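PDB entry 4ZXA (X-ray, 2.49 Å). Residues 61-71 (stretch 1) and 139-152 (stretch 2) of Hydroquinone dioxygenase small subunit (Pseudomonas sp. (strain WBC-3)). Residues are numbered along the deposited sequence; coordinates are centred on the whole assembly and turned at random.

Stretch 1 (61-71) YVVETLRAEGQ
Stretch 2 (139-152) RFEASRPGVILQQT

Stretch 1 is extended from Tyr61 through most of its length and turns a corner at Gly70; stretch 2 pairs with it through two strands, one around Phe140 and Glu141 and one running on through Thr152, on the two sides of a corner at Ser143 and Arg144. The strand leading through Thr152 runs antiparallel to that of stretch 1, their N-to-C directions 149° apart and their axes 4.6 Å apart at closest approach. The register follows from the CA pairs: Val62 with Thr152, then Glu64 with Gln150, Leu66 with Ile148 and Ala68 with Gly146, all hydrogen-bonded pairs, alternating with the non-hydrogen-bonded pairs Val63-Gln151, Thr65-Leu149 and Arg67-Val147. Most of these CA separations are 4.9 to 5.0 Å; the ladder is wider at its far end, where Val62 CA and Thr152 CA are 5.4 Å apart.

Leu66, Ala68 and Gln71 have the largest covered areas, about 92 to 95 Å² each. Leu66 (phi/psi -114/135) is tied by two nearly linear bonds, Leu66 N to Ile148 O at 2.7 Å and Ile148 N to Leu66 O at 2.8 Å, with N-H...O angles of 170° and 175°. Its chi1 of -70° (m) and chi2 of 67° (p) bring CD2 to 3.9 Å from Phe140 CE2, while CD1 lies 4.0 Å from Gln150 CB. The Leu66 and Ile148 CB atoms are 4.0 Å apart, as expected for paired residues on one face. Leu66 therefore touches both pieces of stretch 2.

Ala68 (-83/110) shares that face. Its CB lies 3.9 Å from Ala142 CB and also 3.9 Å from Ile148 CD1, with Ile148 in the m, t rotamer. The backbone bonds Ala68 N to Gly146 O and Gly146 N to Ala68 O are both 2.9 Å, but their angles fall to 144° and 156°: the ladder is less linear here. Pro145 CA also makes a CA-H...O contact of 3.3 Å with Ala68 O.

The register then shifts by two, a beta bulge, and pairing resumes at Gly70 with Ala142. Gly70 N to Ala142 O is 2.9 Å and Ala142 N to Gly70 O is 2.7 Å. Gly70 adopts phi/psi 80/-140, angles at which a CB would be jammed against the carbonyl O of Glu69; this conformation by itself calls for glycine.

Gln71 (-120/128) is paired with Glu141 at a CA separation of 4.6 Å, and Gln71 CA makes a CA-H...O contact of 3.2 Å with Phe140 O. With chi1 -173° (t), chi2 -164° (t) and chi3 55°, its amide reaches over to the neighbouring strand, where Gln71 NE2 donates to Glu141 OE2 at 2.7 Å and 157°. Glu141 meets it with chi1 -65° and chi2 -69°, both m. The same NE2 sits over one face of the Arg139 guanidinium, 3.1 Å from Arg139 CZ; since both groups are donors, this is packing without a hydrogen bond.

Within stretch 1, an extended Arg67 (chi1 to chi3 all t) forms a salt bridge from Arg67 NE to Glu69 OE1 at 2.8 Å.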

ATOM      1  N   TYR A  61     -29.727  -9.425  21.687  1.00 25.88           N
ATOM      2  CA  TYR A  61     -28.641 -10.299  22.120  1.00 20.94           C
ATOM      3  C   TYR A  61     -27.690  -9.481  22.969  1.00 23.87           C
ATOM      4  O   TYR A  61     -27.511  -8.268  22.746  1.00 27.25           O
ATOM      5  CB  TYR A  61     -27.938 -10.938  20.932  1.00 20.42           C
ATOM      6  CG  TYR A  61     -28.893 -11.781  20.139  1.00 24.80           C
ATOM      7  CD1 TYR A  61     -29.127 -13.101  20.499  1.00 21.38           C
ATOM      8  CD2 TYR A  61     -29.603 -11.245  19.048  1.00 24.09           C
ATOM      9  CE1 TYR A  61     -30.040 -13.882  19.798  1.00 26.34           C
ATOM     10  CE2 TYR A  61     -30.506 -12.024  18.330  1.00 23.69           C
ATOM     11  CZ  TYR A  61     -30.723 -13.338  18.722  1.00 24.21           C
ATOM     12  OH  TYR A  61     -31.602 -14.129  18.037  1.00 23.79           O
ATOM     13  N   VAL A  62     -27.102 -10.109  23.974  1.00 24.16           N
ATOM     14  CA  VAL A  62     -26.250  -9.337  24.864  1.00 28.16           C
ATOM     15  C   VAL A  62     -24.899  -9.974  25.103  1.00 23.26           C
ATOM     16  O   VAL A  62     -24.743 -11.194  25.052  1.00 18.18           O
ATOM     17  CB  VAL A  62     -26.936  -9.028  26.240  1.00 24.42           C
ATOM     18  CG1 VAL A  62     -28.117  -8.066  26.068  1.00 19.84           C
ATOM     19  CG2 VAL A  62     -27.365 -10.312  26.948  1.00 20.73           C
ATOM     20  N   VAL A  63     -23.919  -9.116  25.341  1.00 24.78           N
ATOM     21  CA  VAL A  63     -22.689  -9.545  25.977  1.00 24.04           C
ATOM     22  C   VAL A  63     -22.653  -8.907  27.360  1.00 25.34           C
ATOM     23  O   VAL A  63     -22.685  -7.683  27.491  1.00 24.19           O
ATOM     24  CB  VAL A  63     -21.452  -9.166  25.175  1.00 24.00           C
ATOM     25  CG1 VAL A  63     -20.200  -9.458  25.985  1.00 19.12           C
ATOM     26  CG2 VAL A  63     -21.432  -9.945  23.873  1.00 20.88           C
ATOM     27  N   GLU A  64     -22.641  -9.752  28.384  1.00 23.84           N
ATOM     28  CA  GLU A  64     -22.614  -9.298  29.771  1.00 28.20           C
ATOM     29  C   GLU A  64     -21.225  -9.491  30.382  1.00 26.13           C
ATOM     30  O   GLU A  64     -20.515 -10.457  30.065  1.00 24.63           O
ATOM     31  CB  GLU A  64     -23.653 -10.056  30.611  1.00 28.87           C
ATOM     32  CG  GLU A  64     -25.091  -9.823  30.203  1.00 24.55           C
ATOM     33  CD  GLU A  64     -26.029 -10.836  30.834  1.00 30.26           C
ATOM     34  OE1 GLU A  64     -25.534 -11.898  31.278  1.00 33.82           O
ATOM     35  OE2 GLU A  64     -27.258 -10.572  30.886  1.00 27.27           O
ATOM     36  N   THR A  65     -20.846  -8.545  31.237  1.00 24.60           N
ATOM     37  CA  THR A  65     -19.626  -8.640  32.028  1.00 24.73           C
ATOM     38  C   THR A  65     -19.992  -8.924  33.481  1.00 25.24           C
ATOM     39  O   THR A  65     -20.781  -8.195  34.081  1.00 25.94           O
ATOM     40  CB  THR A  65     -18.780  -7.340  31.951  1.00 24.59           C
ATOM     41  OG1 THR A  65     -18.336  -7.135  30.604  1.00 23.88           O
ATOM     42  CG2 THR A  65     -17.551  -7.445  32.849  1.00 22.20           C
ATOM     43  N   LEU A  66     -19.451 -10.000  34.039  1.00 24.53           N
ATOM     44  CA  LEU A  66     -19.680 -10.307  35.454  1.00 29.20           C
ATOM     45  C   LEU A  66     -18.404 -10.201  36.284  1.00 34.42           C
ATOM     46  O   LEU A  66     -17.326 -10.694  35.885  1.00 25.42           O
ATOM     47  CB  LEU A  66     -20.288 -11.701  35.650  1.00 25.53           C
ATOM     48  CG  LEU A  66     -21.731 -11.947  35.216  1.00 32.03           C
ATOM     49  CD1 LEU A  66     -21.857 -11.858  33.703  1.00 28.54           C
ATOM     50  CD2 LEU A  66     -22.199 -13.307  35.708  1.00 24.17           C
ATOM     51  N   ARG A  67     -18.535  -9.562  37.445  1.00 33.89           N
ATOM     52  CA  ARG A  67     -17.475  -9.583  38.436  1.00 33.41           C
ATOM     53  C   ARG A  67     -17.624 -10.856  39.265  1.00 31.89           C
ATOM     54  O   ARG A  67     -18.548 -10.979  40.071  1.00 34.25           O
ATOM     55  CB  ARG A  67     -17.542  -8.343  39.332  1.00 39.47           C
ATOM     56  CG  ARG A  67     -16.407  -8.246  40.340  1.00 32.68           C
ATOM     57  CD  ARG A  67     -16.663  -7.198  41.427  1.00 36.13           C
ATOM     58  NE  ARG A  67     -15.682  -7.358  42.494  1.00 38.78           N
ATOM     59  CZ  ARG A  67     -14.459  -6.845  42.454  1.00 42.26           C
ATOM     60  NH1 ARG A  67     -14.097  -6.103  41.409  1.00 42.02           N
ATOM     61  NH2 ARG A  67     -13.606  -7.063  43.454  1.00 33.27           N
ATOM     62  N   ALA A  68     -16.723 -11.809  39.055  1.00 29.94           N
ATOM     63  CA  ALA A  68     -16.755 -13.056  39.808  1.00 32.72           C
ATOM     64  C   ALA A  68     -16.063 -12.888  41.171  1.00 36.98           C
ATOM     65  O   ALA A  68     -14.837 -12.731  41.257  1.00 32.82           O
ATOM     66  CB  ALA A  68     -16.106 -14.177  39.000  1.00 27.53           C
ATOM     67  N   GLU A  69     -16.864 -12.909  42.228  1.00 36.03           N
ATOM     68  CA  GLU A  69     -16.356 -12.766  43.585  1.00 36.40           C
ATOM     69  C   GLU A  69     -17.263 -13.522  44.545  1.00 34.66           C
ATOM     70  O   GLU A  69     -18.423 -13.160  44.749  1.00 32.44           O
ATOM     71  CB  GLU A  69     -16.275 -11.291  43.982  1.00 38.21           C
ATOM     72  CG  GLU A  69     -15.669 -11.071  45.358  1.00 39.62           C
ATOM     73  CD  GLU A  69     -15.565  -9.602  45.724  1.00 53.66           C
ATOM     74  OE1 GLU A  69     -15.964  -8.753  44.892  1.00 53.38           O
ATOM     75  OE2 GLU A  69     -15.083  -9.296  46.842  1.00 55.28           O
ATOM     76  N   GLY A  70     -16.739 -14.583  45.132  1.00 33.80           N
ATOM     77  CA  GLY A  70     -17.567 -15.409  45.981  1.00 40.48           C
ATOM     78  C   GLY A  70     -18.417 -16.365  45.167  1.00 40.27           C
ATOM     79  O   GLY A  70     -17.962 -16.930  44.174  1.00 39.55           O
ATOM     80  N   GLN A  71     -19.660 -16.548  45.589  1.00 40.25           N
ATOM     81  CA  GLN A  71     -20.518 -17.546  44.974  1.00 35.79           C
ATOM     82  C   GLN A  71     -21.746 -16.870  44.402  1.00 40.59           C
ATOM     83  O   GLN A  71     -22.408 -16.110  45.105  1.00 43.50           O
ATOM     84  CB  GLN A  71     -20.937 -18.563  46.015  1.00 30.96           C
ATOM     85  CG  GLN A  71     -21.685 -19.751  45.482  1.00 40.58           C
ATOM     86  CD  GLN A  71     -22.387 -20.501  46.599  1.00 44.34           C
ATOM     87  OE1 GLN A  71     -23.173 -19.914  47.350  1.00 37.70           O
ATOM     88  NE2 GLN A  71     -22.097 -21.797  46.728  1.00 37.12           N
ATOM     89  N   ARG A 139     -23.900 -22.468  38.639  1.00 34.23           N
ATOM     90  CA  ARG A 139     -23.484 -21.576  39.721  1.00 33.19           C
ATOM     91  C   ARG A 139     -21.982 -21.306  39.642  1.00 30.61           C
ATOM     92  O   ARG A 139     -21.198 -22.209  39.344  1.00 28.35           O
ATOM     93  CB  ARG A 139     -23.851 -22.196  41.077  1.00 38.14           C
ATOM     94  CG  ARG A 139     -23.701 -21.265  42.281  1.00 41.87           C
ATOM     95  CD  ARG A 139     -24.439 -21.797  43.507  1.00 38.26           C
ATOM     96  NE  ARG A 139     -23.866 -23.048  44.005  1.00 49.48           N
ATOM     97  CZ  ARG A 139     -24.164 -23.592  45.188  1.00 49.40           C
ATOM     98  NH1 ARG A 139     -25.033 -22.994  46.000  1.00 43.35           N
ATOM     99  NH2 ARG A 139     -23.594 -24.732  45.563  1.00 40.31           N
ATOM    100  N   PHE A 140     -21.601 -20.056  39.893  1.00 28.90           N
ATOM    101  CA  PHE A 140     -20.211 -19.614  39.818  1.00 30.31           C
ATOM    102  C   PHE A 140     -19.544 -19.536  41.203  1.00 40.88           C
ATOM    103  O   PHE A 140     -20.103 -18.954  42.141  1.00 39.21           O
ATOM    104  CB  PHE A 140     -20.149 -18.229  39.170  1.00 31.73           C
ATOM    105  CG  PHE A 140     -20.584 -18.194  37.720  1.00 35.44           C
ATOM    106  CD1 PHE A 140     -20.069 -19.086  36.795  1.00 37.34           C
ATOM    107  CD2 PHE A 140     -21.500 -17.247  37.283  1.00 36.23           C
ATOM    108  CE1 PHE A 140     -20.463 -19.035  35.467  1.00 37.40           C
ATOM    109  CE2 PHE A 140     -21.901 -17.196  35.957  1.00 30.89           C
ATOM    110  CZ  PHE A 140     -21.383 -18.086  35.052  1.00 31.15           C
ATOM    111  N   GLU A 141     -18.341 -20.106  41.310  1.00 41.92           N
ATOM    112  CA  GLU A 141     -17.523 -20.063  42.528  1.00 40.47           C
ATOM    113  C   GLU A 141     -16.197 -19.357  42.272  1.00 39.61           C
ATOM    114  O   GLU A 141     -15.426 -19.792  41.424  1.00 39.25           O
ATOM    115  CB  GLU A 141     -17.172 -21.479  42.979  1.00 40.85           C
ATOM    116  CG  GLU A 141     -18.336 -22.323  43.419  1.00 55.69           C
ATOM    117  CD  GLU A 141     -18.944 -21.828  44.711  1.00 57.81           C
ATOM    118  OE1 GLU A 141     -18.396 -20.860  45.303  1.00 53.33           O
ATOM    119  OE2 GLU A 141     -19.974 -22.410  45.119  1.00 54.61           O
ATOM    120  N   ALA A 142     -15.898 -18.311  43.031  1.00 36.98           N
ATOM    121  CA  ALA A 142     -14.652 -17.580  42.831  1.00 39.56           C
ATOM    122  C   ALA A 142     -13.979 -17.206  44.153  1.00 48.14           C
ATOM    123  O   ALA A 142     -14.510 -16.396  44.921  1.00 52.74           O
ATOM    124  CB  ALA A 142     -14.902 -16.332  41.987  1.00 32.05           C
ATOM    125  N   SER A 143     -12.806 -17.783  44.406  1.00 43.75           N
ATOM    126  CA  SER A 143     -12.048 -17.497  45.624  1.00 53.18           C
ATOM    127  C   SER A 143     -11.458 -16.102  45.554  1.00 52.78           C
ATOM    128  O   SER A 143     -11.407 -15.384  46.558  1.00 52.66           O
ATOM    129  CB  SER A 143     -10.914 -18.508  45.817  1.00 46.49           C
ATOM    130  OG  SER A 143     -11.408 -19.832  45.791  1.00 50.36           O
ATOM    131  N   ARG A 144     -11.000 -15.733  44.360  1.00 53.55           N
ATOM    132  CA  ARG A 144     -10.390 -14.426  44.131  1.00 47.75           C
ATOM    133  C   ARG A 144     -11.149 -13.671  43.058  1.00 42.84           C
ATOM    134  O   ARG A 144     -11.751 -14.276  42.176  1.00 40.04           O
ATOM    135  CB  ARG A 144      -8.923 -14.580  43.731  1.00 50.08           C
ATOM    136  CG  ARG A 144      -8.103 -15.381  44.740  1.00 71.76           C
ATOM    137  CD  ARG A 144      -6.595 -15.170  44.575  1.00 71.39           C
ATOM    138  NE  ARG A 144      -5.839 -16.025  45.490  1.00 74.01           N
ATOM    139  CZ  ARG A 144      -5.778 -17.353  45.393  1.00 79.87           C
ATOM    140  NH1 ARG A 144      -6.433 -17.976  44.416  1.00 75.36           N
ATOM    141  NH2 ARG A 144      -5.068 -18.061  46.269  1.00 68.79           N
ATOM    142  N   PRO A 145     -11.125 -12.337  43.131  1.00 41.81           N
ATOM    143  CA  PRO A 145     -11.860 -11.524  42.158  1.00 40.51           C
ATOM    144  C   PRO A 145     -11.417 -11.827  40.723  1.00 44.14           C
ATOM    145  O   PRO A 145     -10.220 -11.830  40.416  1.00 35.35           O
ATOM    146  CB  PRO A 145     -11.483 -10.083  42.546  1.00 51.24           C
ATOM    147  CG  PRO A 145     -11.026 -10.168  43.976  1.00 36.51           C
ATOM    148  CD  PRO A 145     -10.359 -11.512  44.082  1.00 41.91           C
ATOM    149  N   GLY A 146     -12.388 -12.091  39.856  1.00 39.16           N
ATOM    150  CA  GLY A 146     -12.114 -12.345  38.456  1.00 33.51           C
ATOM    151  C   GLY A 146     -13.183 -11.724  37.576  1.00 32.65           C
ATOM    152  O   GLY A 146     -14.095 -11.062  38.069  1.00 29.44           O
ATOM    153  N   VAL A 147     -13.074 -11.959  36.271  1.00 33.42           N
ATOM    154  CA  VAL A 147     -14.007 -11.406  35.299  1.00 27.20           C
ATOM    155  C   VAL A 147     -14.586 -12.487  34.379  1.00 29.83           C
ATOM    156  O   VAL A 147     -13.835 -13.265  33.780  1.00 25.94           O
ATOM    157  CB  VAL A 147     -13.318 -10.336  34.452  1.00 29.47           C
ATOM    158  CG1 VAL A 147     -14.286  -9.774  33.457  1.00 28.99           C
ATOM    159  CG2 VAL A 147     -12.756  -9.223  35.339  1.00 26.48           C
ATOM    160  N   ILE A 148     -15.919 -12.544  34.294  1.00 28.76           N
ATOM    161  CA  ILE A 148     -16.610 -13.485  33.405  1.00 26.49           C
ATOM    162  C   ILE A 148     -17.354 -12.744  32.290  1.00 30.74           C
ATOM    163  O   ILE A 148     -18.136 -11.820  32.564  1.00 27.72           O
ATOM    164  CB  ILE A 148     -17.676 -14.322  34.143  1.00 29.63           C
ATOM    165  CG1 ILE A 148     -17.087 -15.065  35.345  1.00 33.06           C
ATOM    166  CG2 ILE A 148     -18.346 -15.291  33.181  1.00 24.35           C
ATOM    167  CD1 ILE A 148     -18.133 -15.837  36.164  1.00 31.43           C
ATOM    168  N   LEU A 149     -17.114 -13.149  31.041  1.00 24.12           N
ATOM    169  CA  LEU A 149     -17.893 -12.658  29.912  1.00 22.66           C
ATOM    170  C   LEU A 149     -18.967 -13.675  29.597  1.00 27.68           C
ATOM    171  O   LEU A 149     -18.672 -14.857  29.359  1.00 25.46           O
ATOM    172  CB  LEU A 149     -17.021 -12.471  28.673  1.00 22.50           C
ATOM    173  CG  LEU A 149     -16.360 -11.120  28.430  1.00 23.02           C
ATOM    174  CD1 LEU A 149     -15.424 -11.212  27.241  1.00 32.67           C
ATOM    175  CD2 LEU A 149     -17.390 -10.067  28.175  1.00 26.09           C
ATOM    176  N   GLN A 150     -20.210 -13.219  29.588  1.00 22.14           N
ATOM    177  CA  GLN A 150     -21.315 -14.108  29.279  1.00 27.21           C
ATOM    178  C   GLN A 150     -22.020 -13.699  27.983  1.00 23.73           C
ATOM    179  O   GLN A 150     -22.449 -12.550  27.832  1.00 22.86           O
ATOM    180  CB  GLN A 150     -22.312 -14.152  30.446  1.00 25.93           C
ATOM    181  CG  GLN A 150     -23.529 -15.019  30.178  1.00 30.58           C
ATOM    182  CD  GLN A 150     -24.015 -15.772  31.417  1.00 37.64           C
ATOM    183  OE1 GLN A 150     -23.270 -15.953  32.389  1.00 32.74           O
ATOM    184  NE2 GLN A 150     -25.270 -16.228  31.377  1.00 32.50           N
ATOM    185  N   GLN A 151     -22.126 -14.654  27.063  1.00 19.44           N
ATOM    186  CA  GLN A 151     -22.903 -14.498  25.839  1.00 23.13           C
ATOM    187  C   GLN A 151     -24.319 -15.042  26.028  1.00 22.65           C
ATOM    188  O   GLN A 151     -24.513 -16.233  26.272  1.00 17.43           O
ATOM    189  CB  GLN A 151     -22.216 -15.235  24.696  1.00 21.96           C
ATOM    190  CG  GLN A 151     -23.009 -15.259  23.401  1.00 17.97           C
ATOM    191  CD  GLN A 151     -22.411 -16.249  22.428  1.00 20.62           C
ATOM    192  OE1 GLN A 151     -21.652 -17.133  22.833  1.00 23.48           O
ATOM    193  NE2 GLN A 151     -22.735 -16.111  21.141  1.00 19.94           N
ATOM    194  N   THR A 152     -25.312 -14.171  25.908  1.00 18.72           N
ATOM    195  CA  THR A 152     -26.679 -14.589  26.193  1.00 25.27           C
ATOM    196  C   THR A 152     -27.703 -13.635  25.575  1.00 24.27           C
ATOM    197  O   THR A 152     -27.391 -12.928  24.615  1.00 24.00           O
ATOM    198  CB  THR A 152     -26.908 -14.750  27.731  1.00 24.26           C
ATOM    199  OG1 THR A 152     -28.187 -15.354  27.972  1.00 25.37           O
ATOM    200  CG2 THR A 152     -26.825 -13.399  28.449  1.00 19.84           C
TER